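Local atomic coordinates of protein CbbY (Rhodobacter sphaeroides, PDB entry 4UAS), a protein that removes a phosphate from xylulose 1,5-bisphosphate, a potent rubisco inhibitor that rubisco itself produces, in a selective magnesium-dependent hydrolysis. Residues F7-T12 with L111-T116; A77-F82 with L119-A124. All blocks are in the same frame, centred on the assembly; numbering follows the deposited sequence.

Contact 1 (7-12 with 111-116) joins two neighbouring parallel strand ends of the HAD core and closes round a magnesium ion and a phosphate. Contact 2 (77-82 with 119-124) sets helix 71-87 beside helix 119-129, and several of its residues belong to the substrate-binding site. The centres of the two contacts lie about 15 Å apart. Chain order ties them together, because strand 110-114 of contact 1 runs on into helix 119-129 of contact 2. They also touch directly: Thr115 CG2 packs on Val122 CG2 at 4.0 Å. The side chain of Phe82 in contact 2 is about 5 Å from that of Asp10, and about 12 Å from the magnesium.

Contact 1. Residues F7-T12 with L111-T116; sequences FDVDGT and LAVATT. With MG (magnesium ion), chain D; PO4 (phosphate ion), chain C.
Val9 holds CG1 anti to its backbone N (chi1 175°), which leaves CG2 to meet Val113 CG1 at 3.6 Å and the CB of Thr115. In Thr115 it is OG1 that stands anti to the backbone N (chi1 -177°), and this hydroxyl donates to phosphate O3 at 2.6 Å, while Thr117 N in turn donates to the same OG1. O3 is gripped three times, since Val9 N and, more directly, Asp10 N also donate to it. Thr116 N binds phosphate O1 at 2.9 Å, almost straight. On the metal side, Asp8 OD2 lies 2.1 Å from magnesium, and Thr12 OG1 donates to the anti lone pair of that oxygen. Asp10 O, phosphate O4, two waters and Asp176 complete the magnesium shell. This is the DxDx(T/V) arrangement of HAD phosphatases, with Asp8 the inferred nucleophile and Asp10 the inferred proton donor; Asp10 OD2 comes 2.6 Å from phosphate O2, and its OD1 is bonded by Thr16 and His20.

Behind the site the backbones pair in parallel: Phe7 N donates to Ala112 O at 2.8 Å and Ala114 N to Phe7 O. The Phe7 ring turns an edge to Ala112 O, in its plane, and its CE2 meets Leu111 CD2 at 4.1 Å. Strand 110-114 is flanked by strands 4-7 and 140-142; Phe7 and Leu111 rest on helix 97-107, Ala112 and Ala114 on helix 155-164, and Val9 and Thr115 on helix 119-129.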
ATOM      1  N   PHE A   7      -1.109   3.496   8.260  1.00  8.19           N
ATOM      2  CA  PHE A   7      -0.545   2.340   7.580  1.00  7.39           C
ATOM      3  C   PHE A   7      -0.621   2.429   6.079  1.00  7.34           C
ATOM      4  O   PHE A   7      -1.670   2.601   5.501  1.00  8.34           O
ATOM      5  CB  PHE A   7      -1.295   1.066   7.951  1.00  8.24           C
ATOM      6  CG  PHE A   7      -1.186   0.680   9.410  1.00  9.09           C
ATOM      7  CD1 PHE A   7      -0.249  -0.262   9.828  1.00  9.69           C
ATOM      8  CD2 PHE A   7      -2.043   1.212  10.354  1.00 10.77           C
ATOM      9  CE1 PHE A   7      -0.206  -0.665  11.176  1.00 11.21           C
ATOM     10  CE2 PHE A   7      -1.936   0.850  11.678  1.00 12.79           C
ATOM     11  CZ  PHE A   7      -1.051  -0.094  12.074  1.00 12.16           C
ATOM     12  N   ASP A   8       0.545   2.250   5.423  1.00  7.28           N
ATOM     13  CA  ASP A   8       0.598   1.835   4.069  1.00  7.37           C
ATOM     14  C   ASP A   8      -0.077   0.456   3.938  1.00  7.23           C
ATOM     15  O   ASP A   8      -0.179  -0.267   4.914  1.00  8.06           O
ATOM     16  CB  ASP A   8       2.059   1.759   3.666  1.00  8.53           C
ATOM     17  CG  ASP A   8       2.306   1.384   2.259  1.00  8.94           C
ATOM     18  OD1 ASP A   8       1.667   2.012   1.370  1.00 11.22           O
ATOM     19  OD2 ASP A   8       2.997   0.386   1.974  1.00  9.80           O
ATOM     20  N   VAL A   9      -0.459   0.087   2.725  1.00  7.03           N
ATOM     21  CA  VAL A   9      -1.056  -1.217   2.480  1.00  7.19           C
ATOM     22  C   VAL A   9      -0.095  -2.213   1.826  1.00  7.42           C
ATOM     23  O   VAL A   9       0.364  -3.160   2.450  1.00  8.06           O
ATOM     24  CB  VAL A   9      -2.416  -1.118   1.710  1.00  8.02           C
ATOM     25  CG1 VAL A   9      -2.956  -2.490   1.359  1.00  9.29           C
ATOM     26  CG2 VAL A   9      -3.407  -0.333   2.530  1.00  9.11           C
ATOM     27  N   ASP A  10       0.224  -1.977   0.562  1.00  7.24           N
ATOM     28  CA  ASP A  10       1.018  -2.938  -0.208  1.00  7.37           C
ATOM     29  C   ASP A  10       2.446  -3.007   0.302  1.00  7.58           C
ATOM     30  O   ASP A  10       3.184  -2.046   0.254  1.00  8.49           O
ATOM     31  CB  ASP A  10       1.007  -2.587  -1.689  1.00  8.43           C
ATOM     32  CG  ASP A  10      -0.363  -2.652  -2.305  1.00  9.89           C
ATOM     33  OD1 ASP A  10      -1.042  -3.684  -2.124  1.00 10.14           O
ATOM     34  OD2 ASP A  10      -0.766  -1.626  -2.929  1.00 12.50           O
ATOM     35  N   GLY A  11       2.830  -4.215   0.737  1.00  7.55           N
ATOM     36  CA  GLY A  11       4.148  -4.438   1.281  1.00  7.88           C
ATOM     37  C   GLY A  11       4.286  -4.077   2.733  1.00  7.06           C
ATOM     38  O   GLY A  11       5.345  -4.338   3.288  1.00  8.48           O
ATOM     39  N   THR A  12       3.249  -3.539   3.365  1.00  7.41           N
ATOM     40  CA  THR A  12       3.253  -3.096   4.752  1.00  7.59           C
ATOM     41  C   THR A  12       2.301  -3.956   5.560  1.00  7.24           C
ATOM     42  O   THR A  12       2.737  -4.687   6.491  1.00  8.39           O
ATOM     43  CB  THR A  12       3.051  -1.586   4.860  1.00  8.00           C
ATOM     44  OG1 THR A  12       4.107  -0.890   4.258  1.00  8.63           O
ATOM     45  CG2 THR A  12       2.925  -1.142   6.287  1.00  8.86           C
ATOM     46  N   LEU A 111      -6.620   4.729  13.928  1.00 12.95           N
ATOM     47  CA  LEU A 111      -5.890   4.051  12.844  1.00 10.72           C
ATOM     48  C   LEU A 111      -6.401   4.503  11.480  1.00 10.59           C
ATOM     49  O   LEU A 111      -7.599   4.594  11.247  1.00 11.75           O
ATOM     50  CB  LEU A 111      -6.085   2.530  12.980  1.00 12.87           C
ATOM     51  CG  LEU A 111      -5.673   1.934  14.306  1.00 12.89           C
ATOM     52  CD1 LEU A 111      -5.918   0.430  14.315  1.00 16.05           C
ATOM     53  CD2 LEU A 111      -4.277   2.210  14.725  1.00 14.39           C
ATOM     54  N   ALA A 112      -5.461   4.690  10.550  1.00  9.30           N
ATOM     55  CA  ALA A 112      -5.776   5.029   9.180  1.00  8.97           C
ATOM     56  C   ALA A 112      -5.024   4.108   8.217  1.00  7.77           C
ATOM     57  O   ALA A 112      -3.881   3.683   8.526  1.00  9.54           O
ATOM     58  CB  ALA A 112      -5.473   6.478   8.849  1.00 10.91           C
ATOM     59  N   VAL A 113      -5.564   3.926   7.048  1.00  8.35           N
ATOM     60  CA  VAL A 113      -4.844   3.498   5.860  1.00  8.79           C
ATOM     61  C   VAL A 113      -4.573   4.727   5.002  1.00  7.94           C
ATOM     62  O   VAL A 113      -5.428   5.578   4.851  1.00  8.70           O
ATOM     63  CB  VAL A 113      -5.691   2.479   5.053  1.00 11.41           C
ATOM     64  CG1 VAL A 113      -5.413   2.442   3.594  1.00 12.38           C
ATOM     65  CG2 VAL A 113      -5.497   1.116   5.732  1.00 13.52           C
ATOM     66  N   ALA A 114      -3.356   4.781   4.450  1.00  7.88           N
ATOM     67  CA  ALA A 114      -2.952   5.803   3.504  1.00  7.85           C
ATOM     68  C   ALA A 114      -2.227   5.080   2.367  1.00  7.60           C
ATOM     69  O   ALA A 114      -1.083   4.647   2.571  1.00  8.22           O
ATOM     70  CB  ALA A 114      -2.078   6.848   4.153  1.00  9.39           C
ATOM     71  N   THR A 115      -2.901   4.884   1.232  1.00  7.03           N
ATOM     72  CA  THR A 115      -2.463   3.986   0.187  1.00  7.30           C
ATOM     73  C   THR A 115      -2.715   4.542  -1.183  1.00  7.62           C
ATOM     74  O   THR A 115      -3.676   5.268  -1.402  1.00  8.04           O
ATOM     75  CB  THR A 115      -3.183   2.592   0.355  1.00  8.28           C
ATOM     76  OG1 THR A 115      -2.687   1.690  -0.642  1.00  8.59           O
ATOM     77  CG2 THR A 115      -4.608   2.714   0.253  1.00  9.37           C
ATOM     78  N   THR A 116      -1.892   4.099  -2.122  1.00  7.72           N
ATOM     79  CA  THR A 116      -2.087   4.306  -3.542  1.00  8.49           C
ATOM     80  C   THR A 116      -2.949   3.274  -4.193  1.00  8.46           C
ATOM     81  O   THR A 116      -3.349   3.499  -5.371  1.00 10.84           O
ATOM     82  CB  THR A 116      -0.740   4.361  -4.302  1.00  9.26           C
ATOM     83  OG1 THR A 116      -0.129   3.071  -4.317  1.00  9.99           O
ATOM     84  CG2 THR A 116       0.213   5.385  -3.684  1.00 10.08           C
TER
HETATM   85 MG    MG D 302       3.806   0.031   0.056  1.00  8.91          MG
HETATM   86  P   PO4 C 301       0.678   1.247  -1.314  1.00 11.51           P
HETATM   87  O1  PO4 C 301       0.667   2.826  -1.431  1.00 11.78           O
HETATM   88  O2  PO4 C 301       0.340   0.678  -2.753  1.00 16.35           O
HETATM   89  O3  PO4 C 301      -0.332   0.626  -0.364  1.00  9.94           O
HETATM   90  O4  PO4 C 301       2.118   0.719  -0.993  1.00 10.75           O
HETATM   91  O   HOH W   1       4.892  -0.490  -1.535  1.00 15.17           O
HETATM   92  O   HOH W   2       4.616   2.094  -0.010  1.00  8.75           O

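Contact 2. Residues A77-F82 with L119-A124; sequences AKTERF and LPNVEA
Asn121 enters the groove between the two helices beside Phe82 and Thr79; its CB, CG and OD1 run along the CD2-CE2 side of the Phe82 ring, while ND2 turns to polar partners. CB lies 3.8 Å from Phe82 CE2. The next atom, CG, stands anti to the carbonyl carbon (chi1 -62°) and approaches Phe82 CD2 at 3.6 Å, with amide and ring planes turned 64° apart. At the tip the two branches part. OD1 reaches Phe82 CD2 at 3.2 Å, coming at the ring obliquely, and also meets the methyl CG2 of Thr79 at 3.5 Å. ND2 donates to a water at 2.9 Å and is also bonded to Thr117 OG1. The same water accepts from Lys78 NZ at 2.8 Å and donates to Thr79 OG1, which is also hydrogen-bonded to the backbone O of His75. Thr79 CG2, anti to its own backbone N, touches Pro120 CB at 4.0 Å.

The helix segments run almost parallel, 3° apart, with axes 9.6 Å from each other, and Val83 on helix 71-87 continues the packing against Pro120, Asn121 and Ala124. His20 of helix 17-31 stacks on the Phe82 ring and bonds Lys78 NZ. An alanine in place of Phe82 would probably open a gap beside the Asn121 amide and leave His20 without its stacking partner.

Chemically the contact is split: no direct hydrogen bond joins the two segments, and OD1, buried with no hydrogen-bonding partner, rests against carbon. Lys78 and Asn121 both belong to the substrate-binding site, and the polar link between the segments runs through the water, while His20 and Thr117 hold the two nitrogens as well.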
ATOM      1  N   ALA A  77     -10.715  -4.460 -14.750  1.00 12.84           N
ATOM      2  CA  ALA A  77     -10.665  -5.898 -14.897  1.00 13.10           C
ATOM      3  C   ALA A  77      -9.567  -6.516 -13.985  1.00 11.68           C
ATOM      4  O   ALA A  77      -9.767  -7.538 -13.358  1.00 13.21           O
ATOM      5  CB  ALA A  77     -10.419  -6.244 -16.354  1.00 14.01           C
ATOM      6  N   LYS A  78      -8.437  -5.852 -13.934  1.00 11.95           N
ATOM      7  CA  LYS A  78      -7.341  -6.339 -13.098  1.00 10.36           C
ATOM      8  C   LYS A  78      -7.688  -6.239 -11.612  1.00 11.18           C
ATOM      9  O   LYS A  78      -7.337  -7.143 -10.846  1.00 11.46           O
ATOM     10  CB  LYS A  78      -6.063  -5.560 -13.413  1.00 10.35           C
ATOM     11  CG  LYS A  78      -4.874  -5.883 -12.485  1.00 10.19           C
ATOM     12  CD  LYS A  78      -4.775  -4.900 -11.297  1.00 10.55           C
ATOM     13  CE  LYS A  78      -3.862  -5.411 -10.206  1.00 10.79           C
ATOM     14  NZ  LYS A  78      -3.713  -4.453  -9.117  1.00 10.91           N
ATOM     15  N   THR A  79      -8.429  -5.189 -11.209  1.00 11.16           N
ATOM     16  CA  THR A  79      -8.875  -5.062  -9.842  1.00 12.31           C
ATOM     17  C   THR A  79      -9.804  -6.167  -9.456  1.00 12.39           C
ATOM     18  O   THR A  79      -9.658  -6.775  -8.397  1.00 12.81           O
ATOM     19  CB  THR A  79      -9.468  -3.665  -9.605  1.00 12.07           C
ATOM     20  OG1 THR A  79      -8.486  -2.690  -9.855  1.00 12.96           O
ATOM     21  CG2 THR A  79     -10.015  -3.512  -8.176  1.00 13.43           C
ATOM     22  N   GLU A  80     -10.780  -6.443 -10.323  1.00 12.63           N
ATOM     23  CA  GLU A  80     -11.699  -7.551 -10.086  1.00 14.62           C
ATOM     24  C   GLU A  80     -10.924  -8.856  -9.899  1.00 14.02           C
ATOM     25  O   GLU A  80     -11.237  -9.673  -9.014  1.00 14.42           O
ATOM     26  CB  GLU A  80     -12.677  -7.651 -11.220  1.00 16.44           C
ATOM     27  CG  GLU A  80     -13.655  -6.460 -11.281  1.00 22.33           C
ATOM     28  CD  GLU A  80     -14.480  -6.421 -12.540  1.00 35.16           C
ATOM     29  OE1 GLU A  80     -14.304  -7.314 -13.424  1.00 45.18           O
ATOM     30  OE2 GLU A  80     -15.286  -5.480 -12.670  1.00 37.24           O
ATOM     31  N   ARG A  81      -9.896  -9.088 -10.728  0.50 13.92           N
ATOM     32  CA  ARG A  81      -9.106 -10.315 -10.608  0.50 14.40           C
ATOM     33  C   ARG A  81      -8.334 -10.347  -9.286  0.50 11.91           C
ATOM     34  O   ARG A  81      -8.301 -11.395  -8.642  0.50 13.45           O
ATOM     35  CB  ARG A  81      -8.176 -10.531 -11.812  0.50 15.37           C
ATOM     36  CG  ARG A  81      -8.840 -10.914 -13.128  0.50 19.30           C
ATOM     37  CD  ARG A  81      -7.889 -11.256 -14.279  0.50 22.02           C
ATOM     38  NE  ARG A  81      -8.626 -11.743 -15.418  0.50 20.88           N
ATOM     39  CZ  ARG A  81      -8.808 -13.045 -15.686  0.50 22.84           C
ATOM     40  NH1 ARG A  81      -9.518 -13.407 -16.752  0.50 27.80           N
ATOM     41  NH2 ARG A  81      -8.244 -14.000 -14.942  0.50 27.05           N
ATOM     42  N   PHE A  82      -7.724  -9.233  -8.911  1.00 11.23           N
ATOM     43  CA  PHE A  82      -7.022  -9.182  -7.627  1.00 10.58           C
ATOM     44  C   PHE A  82      -7.959  -9.468  -6.451  1.00 10.45           C
ATOM     45  O   PHE A  82      -7.606 -10.211  -5.538  1.00 10.72           O
ATOM     46  CB  PHE A  82      -6.381  -7.822  -7.450  1.00 10.98           C
ATOM     47  CG  PHE A  82      -5.615  -7.678  -6.152  1.00 10.04           C
ATOM     48  CD1 PHE A  82      -4.313  -8.166  -6.031  1.00 10.61           C
ATOM     49  CD2 PHE A  82      -6.190  -7.113  -5.044  1.00 10.36           C
ATOM     50  CE1 PHE A  82      -3.638  -8.016  -4.891  1.00 11.17           C
ATOM     51  CE2 PHE A  82      -5.516  -6.980  -3.906  1.00 11.97           C
ATOM     52  CZ  PHE A  82      -4.247  -7.426  -3.795  1.00 11.40           C
ATOM     53  N   LEU A 119      -9.524   1.292  -3.616  1.00 12.57           N
ATOM     54  CA  LEU A 119     -10.334   0.982  -2.508  1.00 11.97           C
ATOM     55  C   LEU A 119     -10.843  -0.525  -2.406  1.00 11.75           C
ATOM     56  O   LEU A 119     -10.769  -1.148  -1.348  1.00 12.61           O
ATOM     57  CB  LEU A 119     -11.539   1.945  -2.428  1.00 13.76           C
ATOM     58  CG  LEU A 119     -12.373   1.775  -1.213  1.00 13.40           C
ATOM     59  CD1 LEU A 119     -11.571   2.017   0.081  1.00 15.71           C
ATOM     60  CD2 LEU A 119     -13.601   2.747  -1.238  1.00 18.08           C
ATOM     61  N   PRO A 120     -11.331  -1.106  -3.524  1.00 11.96           N
ATOM     62  CA  PRO A 120     -11.737  -2.490  -3.442  1.00 10.97           C
ATOM     63  C   PRO A 120     -10.619  -3.428  -2.979  1.00 11.43           C
ATOM     64  O   PRO A 120     -10.884  -4.485  -2.399  1.00 11.23           O
ATOM     65  CB  PRO A 120     -12.194  -2.826  -4.851  1.00 13.94           C
ATOM     66  CG  PRO A 120     -12.511  -1.527  -5.495  1.00 16.08           C
ATOM     67  CD  PRO A 120     -11.680  -0.481  -4.812  1.00 13.07           C
ATOM     68  N   ASN A 121      -9.392  -3.084  -3.285  1.00 10.09           N
ATOM     69  CA  ASN A 121      -8.279  -3.890  -2.844  1.00  9.85           C
ATOM     70  C   ASN A 121      -8.059  -3.860  -1.337  1.00  9.37           C
ATOM     71  O   ASN A 121      -7.755  -4.850  -0.724  1.00  9.86           O
ATOM     72  CB  ASN A 121      -6.995  -3.448  -3.554  1.00 10.66           C
ATOM     73  CG  ASN A 121      -7.043  -3.611  -5.071  1.00 10.02           C
ATOM     74  OD1 ASN A 121      -7.800  -4.365  -5.622  1.00 13.39           O
ATOM     75  ND2 ASN A 121      -6.192  -2.890  -5.725  1.00 10.39           N
ATOM     76  N   VAL A 122      -8.260  -2.674  -0.739  1.00  9.87           N
ATOM     77  CA  VAL A 122      -8.185  -2.544   0.699  1.00  9.43           C
ATOM     78  C   VAL A 122      -9.245  -3.442   1.357  1.00  9.76           C
ATOM     79  O   VAL A 122      -9.019  -4.102   2.346  1.00 10.20           O
ATOM     80  CB  VAL A 122      -8.340  -1.081   1.110  1.00 10.46           C
ATOM     81  CG1 VAL A 122      -8.326  -0.911   2.632  1.00 10.98           C
ATOM     82  CG2 VAL A 122      -7.298  -0.190   0.504  1.00 11.11           C
ATOM     83  N   GLU A 123     -10.484  -3.309   0.828  1.00  9.99           N
ATOM     84  CA  GLU A 123     -11.587  -4.084   1.381  1.00 11.19           C
ATOM     85  C   GLU A 123     -11.328  -5.574   1.272  1.00  9.21           C
ATOM     86  O   GLU A 123     -11.543  -6.311   2.218  1.00 11.34           O
ATOM     87  CB  GLU A 123     -12.906  -3.725   0.675  1.00 12.38           C
ATOM     88  CG  GLU A 123     -13.415  -2.347   1.049  1.00 13.63           C
ATOM     89  CD  GLU A 123     -13.928  -2.311   2.454  1.00 15.98           C
ATOM     90  OE1 GLU A 123     -14.045  -3.369   3.199  1.00 17.04           O
ATOM     91  OE2 GLU A 123     -14.301  -1.200   2.880  1.00 20.83           O
ATOM     92  N   ALA A 124     -10.812  -6.009   0.129  1.00 10.32           N
ATOM     93  CA  ALA A 124     -10.539  -7.442  -0.057  1.00  9.82           C
ATOM     94  C   ALA A 124      -9.475  -7.925   0.923  1.00  9.45           C
ATOM     95  O   ALA A 124      -9.586  -8.994   1.523  1.00  9.83           O
ATOM     96  CB  ALA A 124     -10.133  -7.667  -1.519  1.00 11.84           C
TER
HETATM   97  O   HOH W   3      -5.892  -2.796  -8.632  0.70 11.30           O